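Local coordinates for transcription regulator (Lactobacillus plantarum WCFS1, PDB 3CLK), which probably regulates transcription as a dimeric DNA-binding protein, sensing a small molecule through a periplasmic-binding-protein-like effector domain, at residues F98-D108 against I262-V270; V10-S16 against P65-I74. All blocks are in the same frame, centred on the assembly; numbering follows the deposited sequence.

Interaction 1: F98-D108 against I262-V270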
ATOM      1  N   PHE B  98      16.841 -13.131  12.106  1.00 34.15           N
ATOM      2  CA  PHE B  98      16.661 -14.442  12.720  1.00 35.08           C
ATOM      3  C   PHE B  98      17.743 -14.728  13.748  1.00 36.91           C
ATOM      4  O   PHE B  98      18.827 -14.140  13.704  1.00 37.09           O
ATOM      5  CB  PHE B  98      16.707 -15.526  11.644  1.00 33.63           C
ATOM      6  CG  PHE B  98      15.621 -15.407  10.623  1.00 31.94           C
ATOM      7  CD1 PHE B  98      14.346 -15.891  10.890  1.00 30.72           C
ATOM      8  CD2 PHE B  98      15.870 -14.810   9.395  1.00 29.60           C
ATOM      9  CE1 PHE B  98      13.330 -15.784   9.941  1.00 30.94           C
ATOM     10  CE2 PHE B  98      14.865 -14.698   8.442  1.00 29.36           C
ATOM     11  CZ  PHE B  98      13.592 -15.187   8.713  1.00 30.80           C
ATOM     12  N   ASP B  99      17.451 -15.642  14.668  1.00 38.05           N
ATOM     13  CA  ASP B  99      18.413 -16.011  15.699  1.00 39.86           C
ATOM     14  C   ASP B  99      19.478 -16.958  15.155  1.00 39.67           C
ATOM     15  O   ASP B  99      20.622 -16.931  15.610  1.00 39.99           O
ATOM     16  CB  ASP B  99      17.704 -16.667  16.887  1.00 41.09           C
ATOM     17  CG  ASP B  99      16.925 -15.671  17.725  1.00 42.06           C
ATOM     18  OD1 ASP B  99      17.553 -14.744  18.281  1.00 42.16           O
ATOM     19  OD2 ASP B  99      15.688 -15.818  17.827  1.00 42.04           O
ATOM     20  N   ASP B 100      19.103 -17.790  14.185  1.00 39.73           N
ATOM     21  CA  ASP B 100      20.044 -18.743  13.593  1.00 40.55           C
ATOM     22  C   ASP B 100      20.946 -18.101  12.540  1.00 39.61           C
ATOM     23  O   ASP B 100      21.088 -16.881  12.498  1.00 40.02           O
ATOM     24  CB  ASP B 100      19.300 -19.937  12.979  1.00 40.71           C
ATOM     25  CG  ASP B 100      18.339 -19.529  11.884  1.00 41.68           C
ATOM     26  OD1 ASP B 100      18.620 -18.536  11.184  1.00 42.27           O
ATOM     27  OD2 ASP B 100      17.309 -20.213  11.713  1.00 42.14           O
ATOM     28  N   ASP B 101      21.548 -18.931  11.689  1.00 38.97           N
ATOM     29  CA  ASP B 101      22.458 -18.451  10.647  1.00 38.71           C
ATOM     30  C   ASP B 101      21.821 -18.306   9.267  1.00 37.27           C
ATOM     31  O   ASP B 101      22.517 -18.168   8.263  1.00 36.11           O
ATOM     32  CB  ASP B 101      23.679 -19.372  10.557  1.00 43.14           C
ATOM     33  CG  ASP B 101      23.304 -20.841  10.574  1.00 45.52           C
ATOM     34  OD1 ASP B 101      22.483 -21.258   9.729  1.00 46.47           O
ATOM     35  OD2 ASP B 101      23.833 -21.579  11.435  1.00 48.56           O
ATOM     36  N   ARG B 102      20.495 -18.343   9.230  1.00 34.64           N
ATOM     37  CA  ARG B 102      19.740 -18.186   7.994  1.00 33.26           C
ATOM     38  C   ARG B 102      20.152 -16.844   7.384  1.00 31.07           C
ATOM     39  O   ARG B 102      20.294 -15.856   8.098  1.00 30.22           O
ATOM     40  CB  ARG B 102      18.259 -18.167   8.343  1.00 36.51           C
ATOM     41  CG  ARG B 102      17.294 -18.131   7.197  1.00 38.04           C
ATOM     42  CD  ARG B 102      15.881 -18.101   7.764  1.00 37.96           C
ATOM     43  NE  ARG B 102      15.825 -18.704   9.097  1.00 37.62           N
ATOM     44  CZ  ARG B 102      14.710 -19.128   9.681  1.00 36.64           C
ATOM     45  NH1 ARG B 102      13.551 -19.022   9.050  1.00 37.53           N
ATOM     46  NH2 ARG B 102      14.754 -19.655  10.896  1.00 36.98           N
ATOM     47  N   PRO B 103      20.370 -16.795   6.061  1.00 27.38           N
ATOM     48  CA  PRO B 103      20.767 -15.533   5.429  1.00 27.51           C
ATOM     49  C   PRO B 103      19.632 -14.512   5.414  1.00 26.12           C
ATOM     50  O   PRO B 103      18.496 -14.834   5.070  1.00 24.45           O
ATOM     51  CB  PRO B 103      21.174 -15.963   4.022  1.00 25.50           C
ATOM     52  CG  PRO B 103      20.265 -17.131   3.765  1.00 26.81           C
ATOM     53  CD  PRO B 103      20.318 -17.886   5.071  1.00 26.78           C
ATOM     54  N   PHE B 104      19.937 -13.281   5.799  1.00 25.31           N
ATOM     55  CA  PHE B 104      18.921 -12.241   5.802  1.00 26.73           C
ATOM     56  C   PHE B 104      19.521 -10.853   5.661  1.00 26.66           C
ATOM     57  O   PHE B 104      20.698 -10.638   5.929  1.00 26.26           O
ATOM     58  CB  PHE B 104      18.074 -12.319   7.080  1.00 26.81           C
ATOM     59  CG  PHE B 104      18.782 -11.850   8.328  1.00 30.46           C
ATOM     60  CD1 PHE B 104      19.017 -10.494   8.549  1.00 30.50           C
ATOM     61  CD2 PHE B 104      19.183 -12.766   9.297  1.00 30.54           C
ATOM     62  CE1 PHE B 104      19.637 -10.057   9.713  1.00 31.09           C
ATOM     63  CE2 PHE B 104      19.805 -12.342  10.468  1.00 31.79           C
ATOM     64  CZ  PHE B 104      20.033 -10.985  10.679  1.00 32.38           C
ATOM     65  N   ILE B 105      18.690  -9.926   5.208  1.00 25.40           N
ATOM     66  CA  ILE B 105      19.066  -8.534   5.048  1.00 25.02           C
ATOM     67  C   ILE B 105      17.888  -7.757   5.615  1.00 24.92           C
ATOM     68  O   ILE B 105      16.757  -7.892   5.129  1.00 23.41           O
ATOM     69  CB  ILE B 105      19.229  -8.158   3.577  1.00 25.09           C
ATOM     70  CG1 ILE B 105      20.387  -8.953   2.967  1.00 25.63           C
ATOM     71  CG2 ILE B 105      19.446  -6.653   3.451  1.00 23.16           C
ATOM     72  CD1 ILE B 105      20.487  -8.810   1.456  1.00 25.69           C
ATOM     73  N   SER B 106      18.144  -6.962   6.648  1.00 23.65           N
ATOM     74  CA  SER B 106      17.088  -6.180   7.276  1.00 23.74           C
ATOM     75  C   SER B 106      17.687  -5.113   8.169  1.00 24.22           C
ATOM     76  O   SER B 106      18.903  -4.903   8.172  1.00 23.58           O
ATOM     77  CB  SER B 106      16.195  -7.086   8.123  1.00 24.60           C
ATOM     78  OG  SER B 106      16.924  -7.627   9.209  1.00 27.68           O
ATOM     79  N   SER B 107      16.820  -4.440   8.920  1.00 22.32           N
ATOM     80  CA  SER B 107      17.249  -3.403   9.846  1.00 21.26           C
ATOM     81  C   SER B 107      17.584  -4.068  11.165  1.00 23.30           C
ATOM     82  O   SER B 107      17.215  -5.225  11.401  1.00 24.13           O
ATOM     83  CB  SER B 107      16.127  -2.384  10.087  1.00 20.19           C
ATOM     84  OG  SER B 107      15.794  -1.674   8.905  1.00 19.05           O
ATOM     85  N   ASP B 108      18.288  -3.340  12.024  1.00 22.71           N
ATOM     86  CA  ASP B 108      18.626  -3.849  13.342  1.00 21.02           C
ATOM     87  C   ASP B 108      17.392  -3.497  14.165  1.00 22.15           C
ATOM     88  O   ASP B 108      17.244  -2.361  14.622  1.00 20.66           O
ATOM     89  CB  ASP B 108      19.846  -3.121  13.893  1.00 22.24           C
ATOM     90  CG  ASP B 108      20.272  -3.651  15.239  1.00 24.00           C
ATOM     91  OD1 ASP B 108      19.391  -3.979  16.063  1.00 27.23           O
ATOM     92  OD2 ASP B 108      21.487  -3.729  15.478  1.00 27.64           O
ATOM     93  N   ILE B 262      23.798 -18.383  -0.492  1.00 41.36           N
ATOM     94  CA  ILE B 262      23.988 -17.141   0.252  1.00 38.24           C
ATOM     95  C   ILE B 262      23.986 -17.447   1.753  1.00 37.87           C
ATOM     96  O   ILE B 262      23.097 -18.137   2.247  1.00 36.75           O
ATOM     97  CB  ILE B 262      22.860 -16.139  -0.077  1.00 37.47           C
ATOM     98  CG1 ILE B 262      22.781 -15.940  -1.595  1.00 36.29           C
ATOM     99  CG2 ILE B 262      23.122 -14.809   0.616  1.00 35.26           C
ATOM    100  CD1 ILE B 262      21.698 -14.975  -2.047  1.00 36.31           C
ATOM    101  N   VAL B 263      24.978 -16.939   2.480  1.00 37.02           N
ATOM    102  CA  VAL B 263      25.057 -17.203   3.911  1.00 37.75           C
ATOM    103  C   VAL B 263      25.234 -15.963   4.781  1.00 38.29           C
ATOM    104  O   VAL B 263      25.326 -16.072   6.003  1.00 40.01           O
ATOM    105  CB  VAL B 263      26.225 -18.169   4.237  1.00 38.88           C
ATOM    106  CG1 VAL B 263      26.076 -19.459   3.444  1.00 38.47           C
ATOM    107  CG2 VAL B 263      27.558 -17.500   3.925  1.00 38.56           C
ATOM    108  N   SER B 264      25.273 -14.786   4.167  1.00 36.78           N
ATOM    109  CA  SER B 264      25.460 -13.563   4.936  1.00 35.70           C
ATOM    110  C   SER B 264      24.195 -13.024   5.606  1.00 35.56           C
ATOM    111  O   SER B 264      23.083 -13.191   5.101  1.00 34.86           O
ATOM    112  CB  SER B 264      26.056 -12.469   4.046  1.00 35.25           C
ATOM    113  OG  SER B 264      25.182 -12.151   2.980  1.00 34.53           O
ATOM    114  N   GLN B 265      24.393 -12.389   6.756  1.00 34.02           N
ATOM    115  CA  GLN B 265      23.320 -11.763   7.520  1.00 35.20           C
ATOM    116  C   GLN B 265      23.777 -10.313   7.638  1.00 36.25           C
ATOM    117  O   GLN B 265      24.870 -10.042   8.152  1.00 35.25           O
ATOM    118  CB  GLN B 265      23.199 -12.393   8.907  1.00 37.22           C
ATOM    119  CG  GLN B 265      22.967 -13.902   8.890  1.00 37.51           C
ATOM    120  CD  GLN B 265      22.715 -14.459  10.272  1.00 38.54           C
ATOM    121  OE1 GLN B 265      23.456 -14.171  11.212  1.00 40.58           O
ATOM    122  NE2 GLN B 265      21.668 -15.269  10.407  1.00 37.63           N
ATOM    123  N   GLN B 266      22.950  -9.383   7.174  1.00 34.19           N
ATOM    124  CA  GLN B 266      23.334  -7.976   7.178  1.00 34.89           C
ATOM    125  C   GLN B 266      22.271  -7.019   7.724  1.00 34.11           C
ATOM    126  O   GLN B 266      21.072  -7.265   7.598  1.00 34.36           O
ATOM    127  CB  GLN B 266      23.687  -7.580   5.747  1.00 35.05           C
ATOM    128  CG  GLN B 266      24.572  -6.372   5.599  1.00 38.84           C
ATOM    129  CD  GLN B 266      24.820  -6.049   4.142  1.00 40.92           C
ATOM    130  OE1 GLN B 266      24.959  -6.955   3.317  1.00 40.15           O
ATOM    131  NE2 GLN B 266      24.888  -4.759   3.816  1.00 42.20           N
ATOM    132  N   PHE B 267      22.725  -5.925   8.327  1.00 32.56           N
ATOM    133  CA  PHE B 267      21.824  -4.915   8.868  1.00 30.65           C
ATOM    134  C   PHE B 267      21.944  -3.642   8.048  1.00 30.69           C
ATOM    135  O   PHE B 267      23.043  -3.135   7.839  1.00 32.36           O
ATOM    136  CB  PHE B 267      22.166  -4.575  10.320  1.00 29.60           C
ATOM    137  CG  PHE B 267      21.709  -5.597  11.320  1.00 28.81           C
ATOM    138  CD1 PHE B 267      20.518  -6.295  11.133  1.00 29.97           C
ATOM    139  CD2 PHE B 267      22.440  -5.820  12.483  1.00 30.01           C
ATOM    140  CE1 PHE B 267      20.060  -7.198  12.088  1.00 27.77           C
ATOM    141  CE2 PHE B 267      21.992  -6.721  13.449  1.00 29.37           C
ATOM    142  CZ  PHE B 267      20.801  -7.410  13.253  1.00 29.10           C
ATOM    143  N   ILE B 268      20.811  -3.131   7.582  1.00 29.27           N
ATOM    144  CA  ILE B 268      20.798  -1.898   6.812  1.00 27.37           C
ATOM    145  C   ILE B 268      20.449  -0.801   7.813  1.00 26.58           C
ATOM    146  O   ILE B 268      19.430  -0.885   8.507  1.00 24.71           O
ATOM    147  CB  ILE B 268      19.724  -1.931   5.705  1.00 28.34           C
ATOM    148  CG1 ILE B 268      19.955  -3.138   4.790  1.00 29.37           C
ATOM    149  CG2 ILE B 268      19.773  -0.633   4.894  1.00 27.58           C
ATOM    150  CD1 ILE B 268      21.233  -3.060   3.960  1.00 29.77           C
ATOM    151  N   PRO B 269      21.290   0.242   7.904  1.00 25.31           N
ATOM    152  CA  PRO B 269      21.043   1.344   8.841  1.00 24.64           C
ATOM    153  C   PRO B 269      19.674   2.006   8.643  1.00 21.91           C
ATOM    154  O   PRO B 269      19.137   2.025   7.533  1.00 21.55           O
ATOM    155  CB  PRO B 269      22.194   2.312   8.549  1.00 25.73           C
ATOM    156  CG  PRO B 269      23.286   1.410   8.033  1.00 27.48           C
ATOM    157  CD  PRO B 269      22.523   0.476   7.129  1.00 26.73           C
ATOM    158  N   VAL B 270      19.103   2.511   9.732  1.00 22.54           N
ATOM    159  CA  VAL B 270      17.831   3.225   9.677  1.00 24.20           C
ATOM    160  C   VAL B 270      18.136   4.671  10.056  1.00 27.98           C
ATOM    161  O   VAL B 270      19.173   4.957  10.662  1.00 29.36           O
ATOM    162  CB  VAL B 270      16.782   2.683  10.680  1.00 23.08           C
ATOM    163  CG1 VAL B 270      16.443   1.235  10.360  1.00 23.19           C
ATOM    164  CG2 VAL B 270      17.286   2.846  12.100  1.00 17.87           C
TER
HETATM  165  O   HOH W   1      23.547 -16.005  13.868  1.00 37.36           O
HETATM  166  O   HOH W   2      17.161   0.149   7.125  1.00 16.77           O
HETATM  167  O   HOH W   3      19.106  -0.722  11.067  1.00 25.38           O
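Gln265 reaches across from strand 265-267 to the loop that leads into strand 104-106. Its CB lies over one face of the Phe104 ring, 4.0 Å from the ring centroid and offset toward the rim. CG stands beside the backbone N (chi1 -57°) and comes near Arg102 O. The extended chain puts CD 3.6 Å from Phe104 CE2. The amide then ends in a double grip. NE2 donates to Asp100 O at 2.7 Å and to Arg102 O at 2.8 Å. The second bond is nearly straight (172°), and both acceptors lie in the amide plane. A water bridges OE1 back to Asp100 O.

The loop is also braced from within. Asp100 OD2 forms a salt bridge with Arg102 NH2, and Arg102 makes a cation-pi contact with Phe93.

Downstream the strands run parallel. Gln266 N bonds to Phe104 O, and Ser106 N to Gln266 O. Ile268 N then bonds to Ser106 O at 2.7 Å. On the face of Phe104 and Gln265, Phe267 CE1 lies 3.7 Å from Phe104 CE1, with the ring planes at 45°. Asp108 CA sits over a face of the Phe267 ring, 3.9 Å from its centroid. The acid's OD1 caps Asp111 N at the start of helix 109-121. From the other face, Ile105 CG2 reaches Ile268 CG1 at 3.8 Å, and Ile105 also touches helix 240-256 at Thr246 and Gln250.

The glutamine thus uses both amide hydrogens on main-chain carbonyls, which fixes the rotation of its amide and ties the loop to the last strand of the parallel sheet.

Interaction 2: V10-S16 against P65-I74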
ATOM      1  N   VAL B  10      15.914 -15.113 -13.897  1.00 37.18           N
ATOM      2  CA  VAL B  10      14.588 -14.789 -13.298  1.00 38.78           C
ATOM      3  C   VAL B  10      14.617 -14.939 -11.781  1.00 38.02           C
ATOM      4  O   VAL B  10      14.917 -16.011 -11.254  1.00 38.53           O
ATOM      5  CB  VAL B  10      13.482 -15.714 -13.847  1.00 39.91           C
ATOM      6  CG1 VAL B  10      12.126 -15.278 -13.311  1.00 41.45           C
ATOM      7  CG2 VAL B  10      13.490 -15.690 -15.365  1.00 40.84           C
ATOM      8  N   ILE B  11      14.315 -13.856 -11.078  1.00 36.37           N
ATOM      9  CA  ILE B  11      14.295 -13.885  -9.624  1.00 34.38           C
ATOM     10  C   ILE B  11      12.848 -13.921  -9.155  1.00 34.51           C
ATOM     11  O   ILE B  11      11.982 -13.269  -9.735  1.00 35.19           O
ATOM     12  CB  ILE B  11      14.992 -12.644  -9.020  1.00 33.92           C
ATOM     13  CG1 ILE B  11      16.488 -12.682  -9.340  1.00 32.96           C
ATOM     14  CG2 ILE B  11      14.772 -12.603  -7.513  1.00 33.75           C
ATOM     15  CD1 ILE B  11      17.259 -11.457  -8.881  1.00 30.92           C
ATOM     16  N   ALA B  12      12.589 -14.694  -8.108  1.00 33.99           N
ATOM     17  CA  ALA B  12      11.246 -14.803  -7.563  1.00 32.80           C
ATOM     18  C   ALA B  12      11.220 -14.197  -6.170  1.00 32.93           C
ATOM     19  O   ALA B  12      12.048 -14.533  -5.322  1.00 31.50           O
ATOM     20  CB  ALA B  12      10.817 -16.273  -7.505  1.00 32.86           C
ATOM     21  N   ALA B  13      10.273 -13.291  -5.947  1.00 32.23           N
ATOM     22  CA  ALA B  13      10.127 -12.643  -4.655  1.00 31.73           C
ATOM     23  C   ALA B  13       8.865 -13.166  -3.991  1.00 31.96           C
ATOM     24  O   ALA B  13       7.786 -13.136  -4.583  1.00 32.42           O
ATOM     25  CB  ALA B  13      10.043 -11.131  -4.825  1.00 31.38           C
ATOM     26  N   VAL B  14       9.015 -13.658  -2.766  1.00 31.66           N
ATOM     27  CA  VAL B  14       7.896 -14.191  -2.004  1.00 31.14           C
ATOM     28  C   VAL B  14       7.378 -13.132  -1.034  1.00 33.18           C
ATOM     29  O   VAL B  14       8.128 -12.606  -0.206  1.00 29.31           O
ATOM     30  CB  VAL B  14       8.314 -15.434  -1.199  1.00 30.03           C
ATOM     31  CG1 VAL B  14       7.102 -16.023  -0.492  1.00 30.06           C
ATOM     32  CG2 VAL B  14       8.946 -16.466  -2.124  1.00 28.42           C
ATOM     33  N   VAL B  15       6.095 -12.814  -1.152  1.00 35.59           N
ATOM     34  CA  VAL B  15       5.468 -11.826  -0.285  1.00 39.43           C
ATOM     35  C   VAL B  15       4.246 -12.444   0.392  1.00 41.66           C
ATOM     36  O   VAL B  15       3.578 -13.304  -0.187  1.00 41.73           O
ATOM     37  CB  VAL B  15       5.026 -10.583  -1.086  1.00 41.28           C
ATOM     38  CG1 VAL B  15       6.243  -9.823  -1.583  1.00 42.80           C
ATOM     39  CG2 VAL B  15       4.162 -11.006  -2.261  1.00 42.45           C
ATOM     40  N   SER B  16       3.963 -12.008   1.617  1.00 42.96           N
ATOM     41  CA  SER B  16       2.825 -12.525   2.372  1.00 44.19           C
ATOM     42  C   SER B  16       1.504 -12.243   1.660  1.00 45.01           C
ATOM     43  O   SER B  16       0.883 -11.199   1.866  1.00 45.72           O
ATOM     44  CB  SER B  16       2.794 -11.903   3.769  1.00 44.87           C
ATOM     45  OG  SER B  16       2.623 -10.498   3.694  1.00 45.65           O
ATOM     46  N   PRO B  65      11.946 -22.951 -13.180  1.00 57.58           N
ATOM     47  CA  PRO B  65      13.340 -22.510 -13.070  1.00 56.23           C
ATOM     48  C   PRO B  65      13.523 -21.045 -12.669  1.00 53.52           C
ATOM     49  O   PRO B  65      13.115 -20.138 -13.392  1.00 52.37           O
ATOM     50  CB  PRO B  65      13.898 -22.794 -14.464  1.00 57.13           C
ATOM     51  CG  PRO B  65      13.097 -23.982 -14.907  1.00 57.60           C
ATOM     52  CD  PRO B  65      11.704 -23.601 -14.479  1.00 57.59           C
ATOM     53  N   VAL B  66      14.134 -20.833 -11.507  1.00 51.18           N
ATOM     54  CA  VAL B  66      14.421 -19.494 -11.001  1.00 47.92           C
ATOM     55  C   VAL B  66      15.861 -19.503 -10.508  1.00 45.94           C
ATOM     56  O   VAL B  66      16.335 -20.515  -9.995  1.00 45.58           O
ATOM     57  CB  VAL B  66      13.490 -19.096  -9.832  1.00 46.95           C
ATOM     58  CG1 VAL B  66      12.054 -19.023 -10.315  1.00 47.46           C
ATOM     59  CG2 VAL B  66      13.628 -20.087  -8.688  1.00 47.28           C
HETATM   60  N   MSE B  67      16.558 -18.384 -10.665  1.00 43.92           N
HETATM   61  CA  MSE B  67      17.954 -18.300 -10.256  1.00 42.07           C
HETATM   62  C   MSE B  67      18.135 -17.928  -8.790  1.00 37.92           C
HETATM   63  O   MSE B  67      19.210 -18.123  -8.219  1.00 33.58           O
HETATM   64  CB  MSE B  67      18.691 -17.295 -11.142  1.00 48.01           C
HETATM   65  CG  MSE B  67      18.265 -15.851 -10.946  1.00 54.83           C
HETATM   66 SE   MSE B  67      19.028 -14.700 -12.294  1.00 67.37          SE
HETATM   67  CE  MSE B  67      20.893 -15.035 -11.921  1.00 62.68           C
ATOM     68  N   GLY B  68      17.083 -17.394  -8.179  1.00 34.07           N
ATOM     69  CA  GLY B  68      17.173 -17.010  -6.784  1.00 29.72           C
ATOM     70  C   GLY B  68      15.829 -16.643  -6.196  1.00 27.53           C
ATOM     71  O   GLY B  68      14.909 -16.254  -6.922  1.00 26.41           O
ATOM     72  N   ILE B  69      15.714 -16.767  -4.880  1.00 24.75           N
ATOM     73  CA  ILE B  69      14.472 -16.446  -4.188  1.00 25.40           C
ATOM     74  C   ILE B  69      14.698 -15.456  -3.054  1.00 23.02           C
ATOM     75  O   ILE B  69      15.582 -15.646  -2.220  1.00 23.06           O
ATOM     76  CB  ILE B  69      13.817 -17.714  -3.596  1.00 26.45           C
ATOM     77  CG1 ILE B  69      13.530 -18.720  -4.717  1.00 25.63           C
ATOM     78  CG2 ILE B  69      12.514 -17.350  -2.885  1.00 24.37           C
ATOM     79  CD1 ILE B  69      12.909 -20.009  -4.229  1.00 24.54           C
ATOM     80  N   LEU B  70      13.899 -14.393  -3.040  1.00 21.88           N
ATOM     81  CA  LEU B  70      13.978 -13.380  -1.996  1.00 21.31           C
ATOM     82  C   LEU B  70      12.671 -13.450  -1.207  1.00 21.49           C
ATOM     83  O   LEU B  70      11.585 -13.394  -1.791  1.00 22.26           O
ATOM     84  CB  LEU B  70      14.143 -11.993  -2.622  1.00 20.62           C
ATOM     85  CG  LEU B  70      15.405 -11.801  -3.473  1.00 19.89           C
ATOM     86  CD1 LEU B  70      15.381 -10.423  -4.133  1.00 21.74           C
ATOM     87  CD2 LEU B  70      16.632 -11.949  -2.588  1.00 19.48           C
ATOM     88  N   LEU B  71      12.768 -13.587   0.110  1.00 19.36           N
ATOM     89  CA  LEU B  71      11.564 -13.674   0.928  1.00 21.40           C
ATOM     90  C   LEU B  71      11.374 -12.402   1.743  1.00 20.19           C
ATOM     91  O   LEU B  71      12.119 -12.134   2.685  1.00 21.37           O
ATOM     92  CB  LEU B  71      11.621 -14.905   1.844  1.00 20.48           C
ATOM     93  CG  LEU B  71      11.743 -16.240   1.092  1.00 22.39           C
ATOM     94  CD1 LEU B  71      13.217 -16.557   0.859  1.00 23.14           C
ATOM     95  CD2 LEU B  71      11.084 -17.348   1.882  1.00 19.22           C
ATOM     96  N   LEU B  72      10.370 -11.624   1.352  1.00 22.09           N
ATOM     97  CA  LEU B  72      10.054 -10.362   2.000  1.00 23.68           C
ATOM     98  C   LEU B  72       9.288 -10.533   3.296  1.00 25.78           C
ATOM     99  O   LEU B  72       8.060 -10.648   3.300  1.00 27.72           O
ATOM    100  CB  LEU B  72       9.249  -9.469   1.052  1.00 24.23           C
ATOM    101  CG  LEU B  72       9.859  -9.164  -0.321  1.00 25.27           C
ATOM    102  CD1 LEU B  72       9.182  -7.930  -0.916  1.00 23.48           C
ATOM    103  CD2 LEU B  72      11.345  -8.918  -0.182  1.00 29.99           C
ATOM    104  N   SER B  73      10.026 -10.555   4.395  1.00 27.26           N
ATOM    105  CA  SER B  73       9.440 -10.689   5.716  1.00 29.66           C
ATOM    106  C   SER B  73       8.421 -11.820   5.806  1.00 31.59           C
ATOM    107  O   SER B  73       7.263 -11.596   6.166  1.00 31.64           O
ATOM    108  CB  SER B  73       8.782  -9.368   6.118  1.00 30.69           C
ATOM    109  OG  SER B  73       8.501  -9.349   7.503  1.00 31.71           O
ATOM    110  N   ILE B  74       8.851 -13.032   5.467  1.00 32.35           N
ATOM    111  CA  ILE B  74       7.976 -14.201   5.536  1.00 33.62           C
ATOM    112  C   ILE B  74       8.501 -15.142   6.616  1.00 33.99           C
ATOM    113  O   ILE B  74       9.679 -15.508   6.614  1.00 32.86           O
ATOM    114  CB  ILE B  74       7.918 -14.972   4.185  1.00 35.09           C
ATOM    115  CG1 ILE B  74       6.734 -14.487   3.344  1.00 35.61           C
ATOM    116  CG2 ILE B  74       7.775 -16.474   4.435  1.00 33.94           C
ATOM    117  CD1 ILE B  74       6.895 -13.108   2.785  1.00 39.44           C
TER
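Val10-Ser16 and Pro65-Ile74 pair in parallel through strands 11-15 and 68-72, whose axes come within 4.6 Å at an angle of 21°. Five backbone bonds join them. Met67 N donates to Val10 O, and Leu72 N to Val14 O. Between these, Ala12 N meets Gly68 O almost straight (177°), Leu70 N meets Ala12 O, and Val14 N meets Leu70 O at 2.8 Å.

The side chains are apolar on both faces. On one, Ala12 CB faces Val66 CG1 at 4.1 Å. Val14 spreads its two methyls: CG2 touches Ile69 CG2 at 3.8 Å, while CG1, anti to the backbone N (chi1 -176°), meets Ile74 CG1 at 4.1 Å. Val14 and Ile74 cross at about a right angle. A smaller alanine at Ile74 would probably open a gap beside Val14 CG1 and leave that methyl without its neighbour at this end of the sheet.

On the other face Ile11 touches two partners. Its CG1 lies 4.0 Å from CG of Met67, a selenomethionine, and its CG2 meets Leu70 CD1. Farther along, Val15 and Leu72 lie side by side and point the same way, with Val15 CG1 3.6 Å from Leu72 CD1.

The pair lies inside the six-stranded parallel sheet of the N-terminal lobe. Strand 11-15 also bonds to strand 41-44, and strand 68-72 has strand 91-94 on its other side. Beyond the Ile11 and Leu70 face lies helix 240-256, with Val248 and Ile251; helix 22-34 packs on Leu70 and Leu72 through Ile30, Ile26 and Leu27.

Both contacts join parallel strands of one six-stranded sheet, with strand 91-94 lying between the two pairs. Interaction 2 is the core pair: it is buried and almost entirely apolar in its side-chain contacts. Interaction 1 takes in strand 265-267, outermost in this chain, and is only partly buried. Its chemistry changes accordingly, adding a glutamine amide, aromatic rings, charged groups and bridging waters. Helix 240-256 touches both, through Val248, Ile251 and Val255 at interaction 2 and Met243, Thr246 and Gln250 at interaction 1. The sequence separations differ too: 10-16 and 65-74 are 49 residues apart, against 154 for interaction 1, where 262-270 follows helix 240-256 and leads on to strand 271-273 of the other sheet.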